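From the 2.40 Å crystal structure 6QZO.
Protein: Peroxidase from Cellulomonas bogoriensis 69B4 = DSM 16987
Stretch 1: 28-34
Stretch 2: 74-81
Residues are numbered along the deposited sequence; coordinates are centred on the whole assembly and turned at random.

Stretch 1 28-34: VVVPCHG
Stretch 2 74-81: DIERLTTG

No backbone hydrogen bond joins these two segments directly; a single water molecule bridges them. Water 1 donates to Val30 O at 3.0 Å and to Thr79 OG1 at 2.9 Å, and it accepts a weak hydrogen bond from Cys32 N at 3.1 Å. It thereby contacts the carbonyl of Val30 and, weakly, the amide of Cys32, which flank Pro31 in the chain, and ties both to a threonine hydroxyl of the second stretch.

The first stretch, residues 28-34, has no regular secondary structure. Val28 to Pro31 are extended, with phi/psi of -68/124, -105/120, -95/121 and -60/134°; Cys32 then folds to -89/-14° before His33 (-95/140°) and Gly34 (170/-178°) extend the chain again. The ring of Pro31 is C-gamma exo and its CA-to-CB bond points away from the second stretch. In the second stretch, Asp74 lies in a helix that begins earlier in the chain; from Asp74 to Leu78 phi lies between -58 and -78° and psi between -36 and -59°. Leu78 N is bonded to Asp74 O at 2.8 Å and Thr79 N to Ile75 O at 3.2 Å. A type I turn spans Leu78 to Gly81, with phi/psi of -69/-16° at Thr79 and -108/10° at Thr80, and Gly81 N reaches Leu78 O at 3.0 Å. Gly81, at 72/30°, adopts a positive phi that favours glycine.

The two chains run in opposite senses: Val29 CA lies 5.8 Å from Thr80 CA, and Cys32 CA lies 6.5 Å from Glu76 CA. Together the stretches bury 302 Å², summed over both sides.

At the turn end, Val29 (chi1 t, 172°) points toward the second stretch and places CG1 3.6 Å from Thr79 O and 4.2 Å from Thr80 CG2, a van der Waals contact with the turn. Val30 (chi1 t, 170°) and Thr80 (chi1 p, 60°) have sideways CA-to-CB bonds. Thr79 (chi1 p, 59°) points across. Its OG1 donates to Ile75 O at 2.5 Å, so the hydroxyl gives its proton to the helix carbonyl and accepts one from the water.

Buried Cys32 (chi1 p, 63°) has the largest area covered by the other stretch, 64 Å². Its CB packs 4.1 Å from Ile75 CG2, an apolar pairing, and 3.9 Å from Thr79 OG1, while its SG lies 3.9 Å from Glu76 CG, against the aliphatic part of that side chain. Ile75 has chi1 m (-65°) and chi2 t (168°).

Beyond the cysteine, the only direct hydrogen bond between the stretches joins His33 (chi1 m, -61°; chi2 124°) and Glu76 (chi1 m, -73°; chi2 t, -178°; chi3 -1°). Both leave their backbones sideways, yet their ends converge. His33 NE2 donates to Glu76 OE2 at 2.7 Å with an N-H...acceptor angle of 171°. The carboxylate oxygen sits at the ring edge, near its plane, where the nitrogen's hydrogen points, which suits the near-linear angle. The same OE2 is also hydrogen-bonded elsewhere in the structure.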

ATOM      1  N   VAL A  28      14.360  -4.911  13.822  1.00 24.02           N
ATOM      2  CA  VAL A  28      13.878  -4.160  15.012  1.00 23.71           C
ATOM      3  C   VAL A  28      12.682  -4.915  15.610  1.00 23.22           C
ATOM      4  O   VAL A  28      11.722  -5.187  14.870  1.00 22.88           O
ATOM      5  CB  VAL A  28      13.544  -2.699  14.668  1.00 23.42           C
ATOM      6  CG1 VAL A  28      12.844  -2.001  15.822  1.00 23.50           C
ATOM      7  CG2 VAL A  28      14.783  -1.919  14.264  1.00 23.91           C
ATOM      8  N   VAL A  29      12.779  -5.257  16.894  1.00 23.25           N
ATOM      9  CA  VAL A  29      11.685  -5.805  17.753  1.00 22.87           C
ATOM     10  C   VAL A  29      11.217  -4.693  18.701  1.00 22.82           C
ATOM     11  O   VAL A  29      12.055  -4.184  19.485  1.00 23.99           O
ATOM     12  CB  VAL A  29      12.188  -7.022  18.555  1.00 23.20           C
ATOM     13  CG1 VAL A  29      11.174  -7.498  19.597  1.00 23.09           C
ATOM     14  CG2 VAL A  29      12.594  -8.170  17.641  1.00 23.07           C
ATOM     15  N   VAL A  30       9.942  -4.319  18.633  1.00 21.87           N
ATOM     16  CA  VAL A  30       9.291  -3.427  19.634  1.00 21.69           C
ATOM     17  C   VAL A  30       8.598  -4.313  20.657  1.00 21.74           C
ATOM     18  O   VAL A  30       7.708  -5.075  20.280  1.00 21.06           O
ATOM     19  CB  VAL A  30       8.287  -2.456  18.998  1.00 21.35           C
ATOM     20  CG1 VAL A  30       7.459  -1.732  20.064  1.00 21.51           C
ATOM     21  CG2 VAL A  30       8.974  -1.478  18.042  1.00 21.46           C
ATOM     22  N   PRO A  31       8.957  -4.225  21.968  1.00 22.19           N
ATOM     23  CA  PRO A  31       8.364  -5.099  22.976  1.00 22.65           C
ATOM     24  C   PRO A  31       6.846  -4.891  23.003  1.00 22.69           C
ATOM     25  O   PRO A  31       6.400  -3.744  22.963  1.00 23.32           O
ATOM     26  CB  PRO A  31       9.025  -4.682  24.302  1.00 23.23           C
ATOM     27  CG  PRO A  31      10.319  -4.013  23.850  1.00 23.57           C
ATOM     28  CD  PRO A  31       9.961  -3.317  22.548  1.00 22.72           C
ATOM     29  N   CYS A  32       6.092  -5.985  23.023  1.00 22.67           N
ATOM     30  CA  CYS A  32       4.611  -5.969  23.076  1.00 22.82           C
ATOM     31  C   CYS A  32       4.124  -5.945  24.541  1.00 23.33           C
ATOM     32  O   CYS A  32       2.944  -5.623  24.744  1.00 22.72           O
ATOM     33  CB  CYS A  32       4.055  -7.179  22.336  1.00 22.47           C
ATOM     34  SG  CYS A  32       4.523  -8.761  23.087  1.00 23.20           S
ATOM     35  N   HIS A  33       5.014  -6.228  25.500  1.00 24.43           N
ATOM     36  CA  HIS A  33       4.737  -6.207  26.959  1.00 25.41           C
ATOM     37  C   HIS A  33       5.123  -4.862  27.579  1.00 25.67           C
ATOM     38  O   HIS A  33       6.195  -4.316  27.227  1.00 26.97           O
ATOM     39  CB  HIS A  33       5.487  -7.331  27.688  1.00 26.38           C
ATOM     40  CG  HIS A  33       5.095  -8.691  27.227  1.00 26.13           C
ATOM     41  ND1 HIS A  33       6.021  -9.598  26.756  1.00 26.68           N
ATOM     42  CD2 HIS A  33       3.891  -9.281  27.121  1.00 26.10           C
ATOM     43  CE1 HIS A  33       5.404 -10.704  26.396  1.00 26.58           C
ATOM     44  NE2 HIS A  33       4.090 -10.538  26.614  1.00 26.36           N
ATOM     45  N   GLY A  34       4.289  -4.377  28.491  1.00 25.68           N
ATOM     46  CA  GLY A  34       4.584  -3.205  29.336  1.00 26.34           C
ATOM     47  C   GLY A  34       3.339  -2.754  30.084  1.00 26.38           C
ATOM     48  O   GLY A  34       2.298  -3.413  29.940  1.00 25.57           O
ATOM     49  N   ASP A  74      -0.378 -14.826  19.147  1.00 23.15           N
ATOM     50  CA  ASP A  74       0.038 -14.402  17.783  1.00 23.74           C
ATOM     51  C   ASP A  74       0.795 -13.072  17.869  1.00 23.27           C
ATOM     52  O   ASP A  74       1.813 -12.931  17.186  1.00 23.59           O
ATOM     53  CB  ASP A  74      -1.159 -14.310  16.834  1.00 24.36           C
ATOM     54  CG  ASP A  74      -1.662 -15.672  16.355  1.00 25.70           C
ATOM     55  OD1 ASP A  74      -0.909 -16.652  16.505  1.00 26.58           O
ATOM     56  OD2 ASP A  74      -2.808 -15.731  15.831  1.00 26.36           O
ATOM     57  N   ILE A  75       0.325 -12.134  18.687  1.00 23.07           N
ATOM     58  CA  ILE A  75       1.005 -10.822  18.869  1.00 22.98           C
ATOM     59  C   ILE A  75       2.395 -11.070  19.467  1.00 23.50           C
ATOM     60  O   ILE A  75       3.369 -10.485  18.964  1.00 24.02           O
ATOM     61  CB  ILE A  75       0.168  -9.870  19.739  1.00 23.07           C
ATOM     62  CG1 ILE A  75      -1.150  -9.494  19.068  1.00 22.45           C
ATOM     63  CG2 ILE A  75       0.976  -8.622  20.082  1.00 23.34           C
ATOM     64  CD1 ILE A  75      -2.113  -8.803  19.998  1.00 22.53           C
ATOM     65  N   GLU A  76       2.489 -11.898  20.506  1.00 23.55           N
ATOM     66  CA  GLU A  76       3.772 -12.128  21.221  1.00 23.93           C
ATOM     67  C   GLU A  76       4.777 -12.771  20.258  1.00 23.94           C
ATOM     68  O   GLU A  76       5.982 -12.446  20.343  1.00 24.25           O
ATOM     69  CB  GLU A  76       3.554 -12.976  22.479  1.00 24.25           C
ATOM     70  CG  GLU A  76       2.876 -12.222  23.614  1.00 24.01           C
ATOM     71  CD  GLU A  76       2.678 -12.993  24.907  1.00 24.33           C
ATOM     72  OE1 GLU A  76       3.049 -14.163  24.959  1.00 24.41           O
ATOM     73  OE2 GLU A  76       2.258 -12.384  25.894  1.00 24.55           O
ATOM     74  N   ARG A  77       4.295 -13.643  19.369  1.00 23.31           N
ATOM     75  CA  ARG A  77       5.134 -14.368  18.376  1.00 22.75           C
ATOM     76  C   ARG A  77       5.506 -13.458  17.203  1.00 21.91           C
ATOM     77  O   ARG A  77       6.707 -13.297  16.948  1.00 22.64           O
ATOM     78  CB  ARG A  77       4.390 -15.598  17.862  1.00 22.87           C
ATOM     79  CG  ARG A  77       4.570 -16.810  18.756  1.00 23.64           C
ATOM     80  CD  ARG A  77       3.424 -17.790  18.686  1.00 24.01           C
ATOM     81  NE  ARG A  77       3.758 -18.900  19.561  1.00 25.17           N
ATOM     82  CZ  ARG A  77       4.634 -19.849  19.250  1.00 25.56           C
ATOM     83  NH1 ARG A  77       5.226 -19.864  18.073  1.00 25.51           N
ATOM     84  NH2 ARG A  77       4.886 -20.811  20.112  1.00 26.80           N
ATOM     85  N   LEU A  78       4.521 -12.922  16.489  1.00 20.98           N
ATOM     86  CA  LEU A  78       4.760 -12.162  15.225  1.00 20.41           C
ATOM     87  C   LEU A  78       5.688 -10.972  15.517  1.00 20.13           C
ATOM     88  O   LEU A  78       6.642 -10.769  14.747  1.00 20.40           O
ATOM     89  CB  LEU A  78       3.427 -11.719  14.611  1.00 20.08           C
ATOM     90  CG  LEU A  78       2.531 -12.844  14.080  1.00 20.04           C
ATOM     91  CD1 LEU A  78       1.122 -12.335  13.790  1.00 19.48           C
ATOM     92  CD2 LEU A  78       3.116 -13.473  12.825  1.00 20.56           C
ATOM     93  N   THR A  79       5.485 -10.267  16.629  1.00 20.09           N
ATOM     94  CA  THR A  79       6.249  -9.032  16.998  1.00 20.17           C
ATOM     95  C   THR A  79       7.708  -9.372  17.341  1.00 20.96           C
ATOM     96  O   THR A  79       8.537  -8.435  17.332  1.00 21.64           O
ATOM     97  CB  THR A  79       5.566  -8.248  18.127  1.00 19.76           C
ATOM     98  OG1 THR A  79       5.453  -9.102  19.265  1.00 20.11           O
ATOM     99  CG2 THR A  79       4.201  -7.736  17.737  1.00 19.02           C
ATOM    100  N   THR A  80       8.024 -10.646  17.601  1.00 21.39           N
ATOM    101  CA  THR A  80       9.403 -11.116  17.909  1.00 22.17           C
ATOM    102  C   THR A  80       9.954 -11.909  16.724  1.00 22.60           C
ATOM    103  O   THR A  80      11.039 -12.505  16.868  1.00 23.45           O
ATOM    104  CB  THR A  80       9.449 -11.905  19.222  1.00 22.38           C
ATOM    105  OG1 THR A  80       8.584 -13.037  19.113  1.00 22.55           O
ATOM    106  CG2 THR A  80       9.051 -11.062  20.413  1.00 22.21           C
ATOM    107  N   GLY A  81       9.252 -11.880  15.586  1.00 22.56           N
ATOM    108  CA  GLY A  81       9.699 -12.522  14.339  1.00 22.94           C
ATOM    109  C   GLY A  81       9.601 -14.039  14.422  1.00 23.93           C
ATOM    110  O   GLY A  81      10.423 -14.732  13.769  1.00 24.59           O
TER
HETATM  111  O   HOH W   1       7.362  -7.961  21.069  1.00 21.53           O